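Local atomic coordinates of putative glycosyl hydrolase (Parabacteroides distasonis, PDB entry 4QHZ), a protein that probably acts as a sugar-cleaving hydrolase of the 3-keto-disaccharide hydrolase family and binds a magnesium ion. Residues Ile51-Phe54 / Ser60-Glu63; Phe97-Glu102 / Gly222-Gln227; Ser119-Gln124 / Asn166-Ile171; Gly125-Gln130 / Thr173-Lys178. All coordinates share one frame; numbering follows the deposited sequence.

Contact 1 (Ile51-Phe54 / Ser60-Glu63); sequences IVLF and SAWE
L53 and W62 meet closely, and the backbone oxygen of L53 is the centre of their contact. W62 NE1 gives a hydrogen bond to L53 O at 2.9 Å, with an N-H...O angle of 151°. The donor sits well above the carbonyl plane of L53, while the oxygen lies at the edge of the indole and close to its plane. The buried indole N-H is paired by this bond. On the packed side, L53 CB rests against W62 CZ2 at 3.9 Å. CG of W62 stands anti to its carbonyl carbon (chi1 -58°), which turns the indole back toward the strand end. L53 and W62 are both buried, and both also touch I241 of strand 237-245.

The A61 side is more open. A61 is partly exposed, and its CB lies 4.1 Å from L53 CD2. A water bridges the backbones here: it probably donates to L53 O at 2.8 Å and accepts from A61 N at 2.9 Å. V52, next to this side, is exposed. L53 and F54 both face I241 across the sheet in a classic beta bulge, where the strand turns a corner. The chemistry implies that one carbonyl at this corner serves two donors. It accepts the indole N-H and probably a water that in turn accepts from A61 N, which links the returning loop to the strand.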
loop_
_atom_site.group_PDB
_atom_site.type_symbol
_atom_site.label_atom_id
_atom_site.label_comp_id
_atom_site.label_asym_id
_atom_site.label_seq_id
_atom_site.Cartn_x
_atom_site.Cartn_y
_atom_site.Cartn_z
ATOM N N ILE C 51 -13.764 -11.020 21.887
ATOM C CA ILE C 51 -14.433 -12.303 22.014
ATOM C C ILE C 51 -13.432 -13.307 22.583
ATOM O O ILE C 51 -12.367 -13.504 22.015
ATOM C CB ILE C 51 -14.969 -12.782 20.659
ATOM C CG1 ILE C 51 -16.017 -11.799 20.134
ATOM C CG2 ILE C 51 -15.581 -14.170 20.768
ATOM C CD1 ILE C 51 -16.157 -11.819 18.628
ATOM N N VAL C 52 -13.766 -13.916 23.719
ATOM C CA VAL C 52 -12.904 -14.918 24.334
ATOM C C VAL C 52 -13.150 -16.269 23.677
ATOM O O VAL C 52 -14.190 -16.884 23.901
ATOM C CB VAL C 52 -13.137 -15.032 25.858
ATOM C CG1 VAL C 52 -12.255 -16.114 26.459
ATOM C CG2 VAL C 52 -12.872 -13.698 26.544
ATOM N N LEU C 53 -12.196 -16.733 22.876
ATOM C CA LEU C 53 -12.329 -18.021 22.193
ATOM C C LEU C 53 -11.885 -19.193 23.082
ATOM O O LEU C 53 -12.382 -20.315 22.939
ATOM C CB LEU C 53 -11.543 -18.016 20.879
ATOM C CG LEU C 53 -12.034 -17.013 19.827
ATOM C CD1 LEU C 53 -11.094 -16.990 18.633
ATOM C CD2 LEU C 53 -13.454 -17.327 19.376
ATOM N N PHE C 54 -10.938 -18.931 23.981
ATOM C CA PHE C 54 -10.574 -19.899 25.007
ATOM C C PHE C 54 -9.847 -19.217 26.149
ATOM O O PHE C 54 -8.892 -18.468 25.919
ATOM C CB PHE C 54 -9.680 -21.001 24.444
ATOM C CG PHE C 54 -9.373 -22.085 25.437
ATOM C CD1 PHE C 54 -10.303 -23.068 25.708
ATOM C CD2 PHE C 54 -8.168 -22.100 26.126
ATOM C CE1 PHE C 54 -10.042 -24.063 26.636
ATOM C CE2 PHE C 54 -7.898 -23.089 27.057
ATOM C CZ PHE C 54 -8.837 -24.075 27.308
ATOM N N SER C 60 -16.640 -24.234 23.768
ATOM C CA SER C 60 -18.000 -23.915 23.332
ATOM C C SER C 60 -18.040 -22.876 22.200
ATOM O O SER C 60 -19.042 -22.765 21.501
ATOM C CB SER C 60 -18.830 -23.426 24.521
ATOM O OG SER C 60 -18.251 -22.272 25.095
ATOM N N ALA C 61 -16.961 -22.114 22.018
ATOM C CA ALA C 61 -16.855 -21.185 20.892
ATOM C C ALA C 61 -16.401 -21.870 19.598
ATOM O O ALA C 61 -16.302 -21.218 18.554
ATOM C CB ALA C 61 -15.905 -20.047 21.233
ATOM N N TRP C 62 -16.134 -23.175 19.664
ATOM C CA TRP C 62 -15.574 -23.913 18.541
ATOM C C TRP C 62 -16.474 -25.056 18.109
ATOM O O TRP C 62 -17.379 -25.463 18.830
ATOM C CB TRP C 62 -14.201 -24.474 18.912
ATOM C CG TRP C 62 -13.223 -23.431 19.327
ATOM C CD1 TRP C 62 -13.167 -22.795 20.531
ATOM C CD2 TRP C 62 -12.156 -22.894 18.539
ATOM N NE1 TRP C 62 -12.136 -21.894 20.546
ATOM C CE2 TRP C 62 -11.496 -21.932 19.334
ATOM C CE3 TRP C 62 -11.689 -23.134 17.237
ATOM C CZ2 TRP C 62 -10.398 -21.200 18.870
ATOM C CZ3 TRP C 62 -10.590 -22.415 16.779
ATOM C CH2 TRP C 62 -9.961 -21.459 17.593
ATOM N N GLU C 63 -16.193 -25.579 16.923
ATOM C CA GLU C 63 -16.875 -26.745 16.388
ATOM C C GLU C 63 -15.891 -27.545 15.558
ATOM O O GLU C 63 -14.892 -27.003 15.089
ATOM C CB GLU C 63 -18.062 -26.320 15.519
ATOM C CG GLU C 63 -17.664 -25.520 14.287
ATOM C CD GLU C 63 -18.843 -24.994 13.494
ATOM O OE1 GLU C 63 -19.989 -25.089 13.967
ATOM O OE2 GLU C 63 -18.608 -24.450 12.395
HETATM O O HOH W 1 -14.579 -21.910 23.738
#

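Contact 2 (Phe97-Glu102 / Gly222-Gln227); sequences FQMHIE and GPIILQ. With MG (magnesium ion), chain I.
E102 OE2 is gripped by three donors. H100 NE2, in the same strand, reaches it at 2.8 Å in an almost straight bond of 176°. The carboxylate uses its anti lone pair, and the oxygen lies in the plane of the imidazole. G43 N and N240 ND2 also bind E102 OE2, and R239 forms a salt bridge with E102 OE1. This polar network lies on the face of strand 97-104 turned away from segment 222-227.

The other face is apolar. With CG1 beside the backbone N (chi1 -54°) and a bend at chi2, I224 carries its CD1 from the opposing sheet to F97 CZ at 3.6 Å. The same methyl lies 4.0 Å from SE of the selenomethionine M99. I101 CD1 and L226 CD2 meet tip to tip at 3.8 Å. An alanine at I224 is likely to open a gap facing F97 CZ and M99 SE, which would lose the methyl they both touch.

Q227, at the end of the segment, is one of the magnesium ligands. One strand thus keeps its polar groups on one face and buries hydrocarbon and selenium on the other. Between these two segments the sheets meet through apolar contact, with no hydrogen bond across.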
loop_
_atom_site.group_PDB
_atom_site.type_symbol
_atom_site.label_atom_id
_atom_site.label_comp_id
_atom_site.label_asym_id
_atom_site.label_seq_id
_atom_site.Cartn_x
_atom_site.Cartn_y
_atom_site.Cartn_z
ATOM N N PHE C 97 -9.526 -8.359 11.818
ATOM C CA PHE C 97 -9.434 -8.642 13.242
ATOM C C PHE C 97 -8.015 -8.572 13.781
ATOM O O PHE C 97 -7.035 -8.651 13.042
ATOM C CB PHE C 97 -10.034 -10.028 13.562
ATOM C CG PHE C 97 -9.389 -11.159 12.823
ATOM C CD1 PHE C 97 -8.245 -11.772 13.317
ATOM C CD2 PHE C 97 -9.933 -11.625 11.637
ATOM C CE1 PHE C 97 -7.654 -12.823 12.632
ATOM C CE2 PHE C 97 -9.352 -12.676 10.953
ATOM C CZ PHE C 97 -8.210 -13.273 11.449
ATOM N N GLN C 98 -7.953 -8.457 15.096
ATOM C CA GLN C 98 -6.748 -8.667 15.866
ATOM C C GLN C 98 -6.978 -9.912 16.705
ATOM O O GLN C 98 -8.060 -10.098 17.244
ATOM C CB GLN C 98 -6.495 -7.463 16.743
ATOM C CG GLN C 98 -5.566 -7.718 17.898
ATOM C CD GLN C 98 -5.450 -6.534 18.824
ATOM O OE1 GLN C 98 -6.312 -5.655 18.869
ATOM N NE2 GLN C 98 -4.378 -6.514 19.583
HETATM N N MSE C 99 -5.949 -10.748 16.818
HETATM C CA MSE C 99 -6.049 -12.047 17.461
HETATM C C MSE C 99 -4.883 -12.351 18.355
HETATM O O MSE C 99 -3.754 -11.970 18.051
HETATM C CB MSE C 99 -5.977 -13.068 16.336
HETATM C CG MSE C 99 -6.987 -14.168 16.469
HETATM SE SE MSE C 99 -6.387 -15.604 15.259
HETATM C CE MSE C 99 -6.184 -16.903 16.728
ATOM N N HIS C 100 -5.139 -13.073 19.446
ATOM C CA HIS C 100 -4.096 -13.531 20.350
ATOM C C HIS C 100 -4.236 -15.035 20.540
ATOM O O HIS C 100 -5.343 -15.544 20.674
ATOM C CB HIS C 100 -4.206 -12.810 21.689
ATOM C CG HIS C 100 -3.085 -13.105 22.640
ATOM N ND1 HIS C 100 -1.956 -12.319 22.731
ATOM C CD2 HIS C 100 -2.929 -14.091 23.556
ATOM C CE1 HIS C 100 -1.147 -12.816 23.649
ATOM N NE2 HIS C 100 -1.717 -13.887 24.171
ATOM N N ILE C 101 -3.113 -15.749 20.539
ATOM C CA ILE C 101 -3.124 -17.200 20.726
ATOM C C ILE C 101 -1.753 -17.666 21.214
ATOM O O ILE C 101 -0.717 -17.251 20.694
ATOM C CB ILE C 101 -3.545 -17.949 19.433
ATOM C CG1 ILE C 101 -3.566 -19.464 19.652
ATOM C CG2 ILE C 101 -2.626 -17.621 18.259
ATOM C CD1 ILE C 101 -4.296 -20.221 18.560
ATOM N N GLU C 102 -1.763 -18.536 22.216
ATOM C CA GLU C 102 -0.545 -19.070 22.803
ATOM C C GLU C 102 -0.531 -20.572 22.633
ATOM O O GLU C 102 -1.576 -21.224 22.727
ATOM C CB GLU C 102 -0.460 -18.683 24.277
ATOM C CG GLU C 102 -0.565 -17.174 24.480
ATOM C CD GLU C 102 -0.305 -16.711 25.900
ATOM O OE1 GLU C 102 0.103 -17.530 26.760
ATOM O OE2 GLU C 102 -0.519 -15.504 26.146
ATOM N N GLY C 222 -14.832 -15.634 7.236
ATOM C CA GLY C 222 -14.479 -17.014 7.514
ATOM C C GLY C 222 -14.058 -17.239 8.956
ATOM O O GLY C 222 -13.651 -16.300 9.645
ATOM N N PRO C 223 -14.139 -18.493 9.419
ATOM C CA PRO C 223 -13.752 -18.802 10.784
ATOM C C PRO C 223 -12.239 -18.849 10.931
ATOM O O PRO C 223 -11.513 -18.775 9.941
ATOM C CB PRO C 223 -14.340 -20.195 10.996
ATOM C CG PRO C 223 -14.294 -20.822 9.639
ATOM C CD PRO C 223 -14.560 -19.699 8.678
ATOM N N ILE C 224 -11.778 -18.954 12.167
ATOM C CA ILE C 224 -10.402 -19.313 12.442
ATOM C C ILE C 224 -10.375 -20.830 12.541
ATOM O O ILE C 224 -11.126 -21.409 13.319
ATOM C CB ILE C 224 -9.892 -18.684 13.751
ATOM C CG1 ILE C 224 -10.092 -17.162 13.755
ATOM C CG2 ILE C 224 -8.425 -19.016 13.972
ATOM C CD1 ILE C 224 -9.317 -16.417 12.686
ATOM N N ILE C 225 -9.539 -21.473 11.734
ATOM C CA ILE C 225 -9.380 -22.916 11.788
ATOM C C ILE C 225 -8.024 -23.256 12.392
ATOM O O ILE C 225 -7.001 -22.717 11.963
ATOM C CB ILE C 225 -9.486 -23.577 10.397
ATOM C CG1 ILE C 225 -10.773 -23.141 9.688
ATOM C CG2 ILE C 225 -9.423 -25.099 10.526
ATOM C CD1 ILE C 225 -10.939 -23.717 8.289
ATOM N N LEU C 226 -8.029 -24.143 13.385
ATOM C CA LEU C 226 -6.805 -24.673 13.967
ATOM C C LEU C 226 -6.537 -26.057 13.383
ATOM O O LEU C 226 -7.409 -26.933 13.379
ATOM C CB LEU C 226 -6.894 -24.730 15.496
ATOM C CG LEU C 226 -7.020 -23.384 16.217
ATOM C CD1 LEU C 226 -7.138 -23.577 17.723
ATOM C CD2 LEU C 226 -5.838 -22.473 15.909
ATOM N N GLN C 227 -5.314 -26.247 12.915
ATOM C CA GLN C 227 -4.952 -27.424 12.137
ATOM C C GLN C 227 -4.573 -28.634 13.002
ATOM O O GLN C 227 -3.769 -28.528 13.928
ATOM C CB GLN C 227 -3.789 -27.069 11.213
ATOM C CG GLN C 227 -3.318 -28.182 10.283
ATOM C CD GLN C 227 -2.037 -27.793 9.562
ATOM O OE1 GLN C 227 -1.036 -27.458 10.194
ATOM N NE2 GLN C 227 -2.067 -27.820 8.235
HETATM MG MG MG I . 0.814 -26.431 9.832
HETATM O O HOH W 2 1.192 -26.725 7.932
#

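Contact 3 (Ser119-Gln124 / Asn166-Ile171); sequences SGIFLQ and NVYDII. With MG (magnesium ion), chain I; EDO (1,2-ethanediol), chain H.
I121 carries an uncommon torsion where it meets Y168. Its chi2 of 113° lies away from the usual staggered positions. This turn sends CD1 to the edge of the Y168 ring, near the ring plane, at 3.5 Å from Y168 CD2. The same methyl is 3.7 Å from Y168 CE2. The two side chains pass antiparallel, and the methyl meets the ring at its edge. The phenol end is fixed as well: Y168 OH is hydrogen-bonded to Q130 O. A second, looser apolar pair lies further along, with L123 CD2 at 4.3 Å from I170 CG2. No hydrogen bond crosses between the two segments.

At the start of strand 119-123 the backbone oxygen S119 O binds the magnesium ion at 2.2 Å. On the other strand, D169 turns away from I121 and L123. Its OD1 is hydrogen-bonded to H100 ND1, and D169 OD2 takes a hydrogen bond of 2.6 Å from O1 of an ethanediol, probably from the crystallisation liquor. That molecule also bonds to D169 of a second subunit. A leucine in place of D169 would probably leave H100 ND1 without its carboxylate partner, the ring then being held through NE2 and E102.

Strand 119-123 runs between strands 225-226 and 127-131 in one sheet. Strand 165-177 runs between strands 97-104 and 185-193 in the other. The contact lies near the centre of the chain, where the two sheets face each other.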
loop_
_atom_site.group_PDB
_atom_site.type_symbol
_atom_site.label_atom_id
_atom_site.label_comp_id
_atom_site.label_asym_id
_atom_site.label_seq_id
_atom_site.Cartn_x
_atom_site.Cartn_y
_atom_site.Cartn_z
ATOM N N SER C 119 0.976 -27.481 13.652
ATOM C CA SER C 119 -0.418 -27.075 13.613
ATOM C C SER C 119 -0.478 -25.837 12.735
ATOM O O SER C 119 0.371 -25.659 11.863
ATOM C CB SER C 119 -0.962 -26.811 15.019
ATOM O OG SER C 119 -2.346 -26.484 14.983
ATOM N N GLY C 120 -1.456 -24.972 12.956
ATOM C CA GLY C 120 -1.542 -23.738 12.192
ATOM C C GLY C 120 -2.832 -23.005 12.421
ATOM O O GLY C 120 -3.817 -23.589 12.877
ATOM N N ILE C 121 -2.808 -21.710 12.130
ATOM C CA ILE C 121 -3.974 -20.854 12.261
ATOM C C ILE C 121 -4.381 -20.412 10.861
ATOM O O ILE C 121 -3.676 -19.619 10.232
ATOM C CB ILE C 121 -3.680 -19.638 13.164
ATOM C CG1 ILE C 121 -3.230 -20.093 14.555
ATOM C CG2 ILE C 121 -4.899 -18.740 13.296
ATOM C CD1 ILE C 121 -1.790 -19.763 14.869
ATOM N N PHE C 122 -5.501 -20.934 10.372
ATOM C CA PHE C 122 -6.019 -20.552 9.059
ATOM C C PHE C 122 -6.922 -19.338 9.187
ATOM O O PHE C 122 -8.043 -19.434 9.696
ATOM C CB PHE C 122 -6.782 -21.701 8.405
ATOM C CG PHE C 122 -5.896 -22.760 7.809
ATOM C CD1 PHE C 122 -5.255 -23.687 8.621
ATOM C CD2 PHE C 122 -5.716 -22.837 6.437
ATOM C CE1 PHE C 122 -4.445 -24.671 8.077
ATOM C CE2 PHE C 122 -4.909 -23.812 5.888
ATOM C CZ PHE C 122 -4.272 -24.732 6.709
ATOM N N LEU C 123 -6.420 -18.203 8.709
ATOM C CA LEU C 123 -7.122 -16.925 8.796
ATOM C C LEU C 123 -8.264 -16.905 7.790
ATOM O O LEU C 123 -8.047 -17.143 6.602
ATOM C CB LEU C 123 -6.154 -15.773 8.540
ATOM C CG LEU C 123 -4.886 -15.797 9.409
ATOM C CD1 LEU C 123 -3.903 -14.729 8.958
ATOM C CD2 LEU C 123 -5.218 -15.627 10.884
ATOM N N GLN C 124 -9.479 -16.652 8.283
ATOM C CA GLN C 124 -10.724 -16.818 7.516
ATOM C C GLN C 124 -10.842 -18.207 6.874
ATOM O O GLN C 124 -11.553 -18.378 5.895
ATOM C CB GLN C 124 -10.858 -15.730 6.448
ATOM C CG GLN C 124 -10.867 -14.322 7.007
ATOM C CD GLN C 124 -11.211 -13.289 5.952
ATOM O OE1 GLN C 124 -10.417 -13.016 5.055
ATOM N NE2 GLN C 124 -12.410 -12.723 6.047
ATOM N N ASN C 166 4.639 -20.221 23.417
ATOM C CA ASN C 166 4.908 -19.316 22.304
ATOM C C ASN C 166 3.695 -18.444 22.050
ATOM O O ASN C 166 2.595 -18.954 21.856
ATOM C CB ASN C 166 5.280 -20.096 21.052
ATOM C CG ASN C 166 6.637 -20.746 21.169
ATOM O OD1 ASN C 166 7.664 -20.088 21.003
ATOM N ND2 ASN C 166 6.654 -22.030 21.497
ATOM N N VAL C 167 3.905 -17.137 22.080
ATOM C CA VAL C 167 2.817 -16.171 22.059
ATOM C C VAL C 167 2.690 -15.556 20.679
ATOM O O VAL C 167 3.643 -14.970 20.177
ATOM C CB VAL C 167 3.064 -15.055 23.090
ATOM C CG1 VAL C 167 1.943 -14.029 23.055
ATOM C CG2 VAL C 167 3.206 -15.644 24.483
ATOM N N TYR C 168 1.517 -15.701 20.065
ATOM C CA TYR C 168 1.222 -15.034 18.803
ATOM C C TYR C 168 0.278 -13.861 19.031
ATOM O O TYR C 168 -0.739 -13.993 19.722
ATOM C CB TYR C 168 0.565 -15.980 17.792
ATOM C CG TYR C 168 1.465 -16.877 16.951
ATOM C CD1 TYR C 168 2.856 -16.809 17.002
ATOM C CD2 TYR C 168 0.894 -17.776 16.055
ATOM C CE1 TYR C 168 3.643 -17.634 16.201
ATOM C CE2 TYR C 168 1.664 -18.593 15.254
ATOM C CZ TYR C 168 3.038 -18.516 15.321
ATOM O OH TYR C 168 3.787 -19.352 14.515
ATOM N N ASP C 169 0.627 -12.718 18.447
ATOM C CA ASP C 169 -0.308 -11.611 18.260
ATOM C C ASP C 169 -0.394 -11.355 16.765
ATOM O O ASP C 169 0.629 -11.216 16.093
ATOM C CB ASP C 169 0.142 -10.373 19.031
ATOM C CG ASP C 169 -0.118 -10.503 20.519
ATOM O OD1 ASP C 169 -1.305 -10.555 20.904
ATOM O OD2 ASP C 169 0.852 -10.588 21.308
ATOM N N ILE C 170 -1.620 -11.326 16.249
ATOM C CA ILE C 170 -1.874 -11.322 14.813
ATOM C C ILE C 170 -2.846 -10.197 14.467
ATOM O O ILE C 170 -3.887 -10.067 15.105
ATOM C CB ILE C 170 -2.463 -12.666 14.359
ATOM C CG1 ILE C 170 -1.425 -13.780 14.536
ATOM C CG2 ILE C 170 -2.938 -12.589 12.915
ATOM C CD1 ILE C 170 -1.977 -15.189 14.387
ATOM N N ILE C 171 -2.482 -9.380 13.484
ATOM C CA ILE C 171 -3.347 -8.318 12.995
ATOM C C ILE C 171 -3.615 -8.602 11.529
ATOM O O ILE C 171 -2.674 -8.713 10.744
ATOM C CB ILE C 171 -2.711 -6.926 13.156
ATOM C CG1 ILE C 171 -2.250 -6.711 14.603
ATOM C CG2 ILE C 171 -3.700 -5.841 12.731
ATOM C CD1 ILE C 171 -1.448 -5.439 14.815
HETATM MG MG MG I . 0.814 -26.431 9.832
HETATM C C1 EDO H . 3.105 -7.884 21.535
HETATM O O1 EDO H . 3.058 -9.231 21.054
HETATM C C2 EDO H . 1.698 -7.456 21.922
HETATM O O2 EDO H . 1.675 -6.044 22.159
HETATM O O HOH W 2 1.192 -26.725 7.932
#

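Contact 4 (Gly125-Gln130 / Thr173-Lys178); sequences GMYEVQ and TAPTFK. With MG (magnesium ion), chain I.
Y127 has its CG anti to the carbonyl carbon (chi1 -44°), and this throws the ring out toward P175 and F177. At the far end of the same segment, Q130 bends at chi2 (71°). The bend helps its amide oxygen to reach the magnesium ion that E128 also binds.

Y127 and P175 cross obliquely. Y127 OH lies 3.9 Å from P175 CG. Y127 OH is also 4.3 Å from F177 CZ, at the edge of that ring and near its plane. These contacts are modest, and no hydrogen bond joins the segments. The hydroxyl has its polar partners in H219 and Y183, so the phenol is held at its far end. Its ring is held from above too: M126 CB sits 3.5 Å over the centre of the Y127 ring. P175 is also touched by Y183 and P187. The break in strand 165-177 at A174 reaches the subunit boundary, where A174 O accepts from R184 of a third subunit.

At the other end of the segment, E128 OE2 binds magnesium at 2.2 Å and Q130 OE1 at 2.1 Å. A water is a further ligand, weakly bonded to both E128 OE1 and Q130 NE2. N118, S119 and Q227 bring the number of ligands to six, as is usual for magnesium. M126 and Y127 both face L123 in a classic beta bulge at the start of the strand. The layout is consistent with a concanavalin-like beta sandwich, with the metal ligands E128 and Q130 on the face of their strand turned from segment 173-178.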
loop_
_atom_site.group_PDB
_atom_site.type_symbol
_atom_site.label_atom_id
_atom_site.label_comp_id
_atom_site.label_asym_id
_atom_site.label_seq_id
_atom_site.Cartn_x
_atom_site.Cartn_y
_atom_site.Cartn_z
ATOM N N GLY C 125 -10.156 -19.192 7.444
ATOM C CA GLY C 125 -10.170 -20.559 6.929
ATOM C C GLY C 125 -9.366 -20.779 5.660
ATOM O O GLY C 125 -9.392 -21.874 5.118
HETATM N N MSE C 126 -8.641 -19.761 5.186
HETATM C CA MSE C 126 -7.960 -19.842 3.879
HETATM C C MSE C 126 -6.454 -19.702 3.935
HETATM O O MSE C 126 -5.761 -20.248 3.083
HETATM C CB MSE C 126 -8.430 -18.722 2.952
HETATM C CG MSE C 126 -9.941 -18.593 2.804
HETATM SE SE MSE C 126 -10.696 -20.213 2.008
HETATM C CE MSE C 126 -10.573 -19.688 0.107
ATOM N N TYR C 127 -5.931 -18.971 4.917
ATOM C CA TYR C 127 -4.532 -18.548 4.891
ATOM C C TYR C 127 -3.791 -18.978 6.159
ATOM O O TYR C 127 -3.975 -18.381 7.223
ATOM C CB TYR C 127 -4.452 -17.025 4.702
ATOM C CG TYR C 127 -5.392 -16.483 3.643
ATOM C CD1 TYR C 127 -5.248 -16.846 2.306
ATOM C CD2 TYR C 127 -6.423 -15.609 3.973
ATOM C CE1 TYR C 127 -6.102 -16.362 1.334
ATOM C CE2 TYR C 127 -7.282 -15.118 2.999
ATOM C CZ TYR C 127 -7.118 -15.499 1.682
ATOM O OH TYR C 127 -7.969 -15.019 0.717
ATOM N N GLU C 128 -2.938 -19.993 6.048
ATOM C CA GLU C 128 -2.287 -20.570 7.231
ATOM C C GLU C 128 -1.103 -19.747 7.735
ATOM O O GLU C 128 -0.152 -19.495 6.998
ATOM C CB GLU C 128 -1.787 -22.003 6.981
ATOM C CG GLU C 128 -1.244 -22.659 8.256
ATOM C CD GLU C 128 -0.685 -24.059 8.064
ATOM O OE1 GLU C 128 -0.478 -24.480 6.906
ATOM O OE2 GLU C 128 -0.443 -24.742 9.092
ATOM N N VAL C 129 -1.176 -19.354 9.003
ATOM C CA VAL C 129 -0.009 -18.938 9.756
ATOM C C VAL C 129 0.536 -20.199 10.409
ATOM O O VAL C 129 -0.114 -20.788 11.273
ATOM C CB VAL C 129 -0.336 -17.887 10.833
ATOM C CG1 VAL C 129 0.935 -17.452 11.557
ATOM C CG2 VAL C 129 -1.037 -16.686 10.213
ATOM N N GLN C 130 1.722 -20.622 9.981
ATOM C CA GLN C 130 2.281 -21.903 10.397
ATOM C C GLN C 130 2.593 -21.939 11.890
ATOM O O GLN C 130 3.096 -20.971 12.459
ATOM C CB GLN C 130 3.546 -22.220 9.593
ATOM C CG GLN C 130 4.282 -23.499 9.987
ATOM C CD GLN C 130 3.536 -24.775 9.608
ATOM O OE1 GLN C 130 2.388 -24.985 10.011
ATOM N NE2 GLN C 130 4.189 -25.639 8.827
ATOM N N THR C 173 -6.045 -7.957 7.934
ATOM C CA THR C 173 -6.948 -7.212 7.085
ATOM C C THR C 173 -7.427 -8.152 5.988
ATOM O O THR C 173 -6.620 -8.726 5.259
ATOM C CB THR C 173 -6.243 -5.990 6.474
ATOM O OG1 THR C 173 -5.677 -5.193 7.526
ATOM C CG2 THR C 173 -7.211 -5.146 5.670
ATOM N N ALA C 174 -8.745 -8.313 5.887
ATOM C CA ALA C 174 -9.351 -9.225 4.922
ATOM C C ALA C 174 -9.263 -8.659 3.511
ATOM O O ALA C 174 -9.162 -7.446 3.338
ATOM C CB ALA C 174 -10.804 -9.490 5.286
ATOM N N PRO C 175 -9.283 -9.539 2.496
ATOM C CA PRO C 175 -9.244 -9.076 1.124
ATOM C C PRO C 175 -10.615 -8.604 0.678
ATOM O O PRO C 175 -11.599 -8.868 1.361
ATOM C CB PRO C 175 -8.873 -10.334 0.348
ATOM C CG PRO C 175 -9.490 -11.435 1.138
ATOM C CD PRO C 175 -9.370 -11.014 2.576
ATOM N N THR C 176 -10.657 -7.885 -0.442
ATOM C CA THR C 176 -11.887 -7.667 -1.187
ATOM C C THR C 176 -11.736 -8.329 -2.552
ATOM O O THR C 176 -10.628 -8.462 -3.061
ATOM C CB THR C 176 -12.208 -6.173 -1.356
ATOM O OG1 THR C 176 -11.116 -5.506 -2.002
ATOM C CG2 THR C 176 -12.474 -5.521 0.002
ATOM N N PHE C 177 -12.852 -8.748 -3.138
ATOM C CA PHE C 177 -12.834 -9.463 -4.410
ATOM C C PHE C 177 -13.617 -8.714 -5.472
ATOM O O PHE C 177 -14.622 -8.072 -5.178
ATOM C CB PHE C 177 -13.408 -10.868 -4.234
ATOM C CG PHE C 177 -12.490 -11.800 -3.510
ATOM C CD1 PHE C 177 -11.488 -12.482 -4.199
ATOM C CD2 PHE C 177 -12.610 -11.996 -2.136
ATOM C CE1 PHE C 177 -10.626 -13.335 -3.529
ATOM C CE2 PHE C 177 -11.739 -12.843 -1.463
ATOM C CZ PHE C 177 -10.752 -13.516 -2.161
ATOM N N LYS C 178 -13.146 -8.796 -6.709
ATOM C CA LYS C 178 -13.877 -8.249 -7.843
ATOM C C LYS C 178 -14.999 -9.203 -8.235
ATOM O O LYS C 178 -15.011 -10.362 -7.822
ATOM C CB LYS C 178 -12.959 -8.031 -9.043
ATOM C CG LYS C 178 -11.791 -7.110 -8.778
ATOM C CD LYS C 178 -10.983 -6.875 -10.044
ATOM C CE LYS C 178 -9.680 -6.160 -9.724
ATOM N NZ LYS C 178 -8.751 -6.139 -10.886
HETATM MG MG MG I . 0.814 -26.431 9.832
HETATM O O HOH W 2 1.192 -26.725 7.932
#

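How the contacts relate
Contacts 2 and 3 form the buried centre, with their own centres 5 Å apart. Both join the two facing sheets by apolar side chains, and neither has a hydrogen bond between its segments. Contact 1 is partly buried and differs in kind: an indole bond and a water hold a loop to a strand end. It meets contact 2 where W62 packs on L226. Contact 4 is also partly buried, and its contact is the smallest of the four in area. It shares strand 165-177 with contact 3. Contacts 2, 3 and 4 each supply ligands to one magnesium ion, whereas contact 1 stays about 14 Å from it, measured from the W62 side chain.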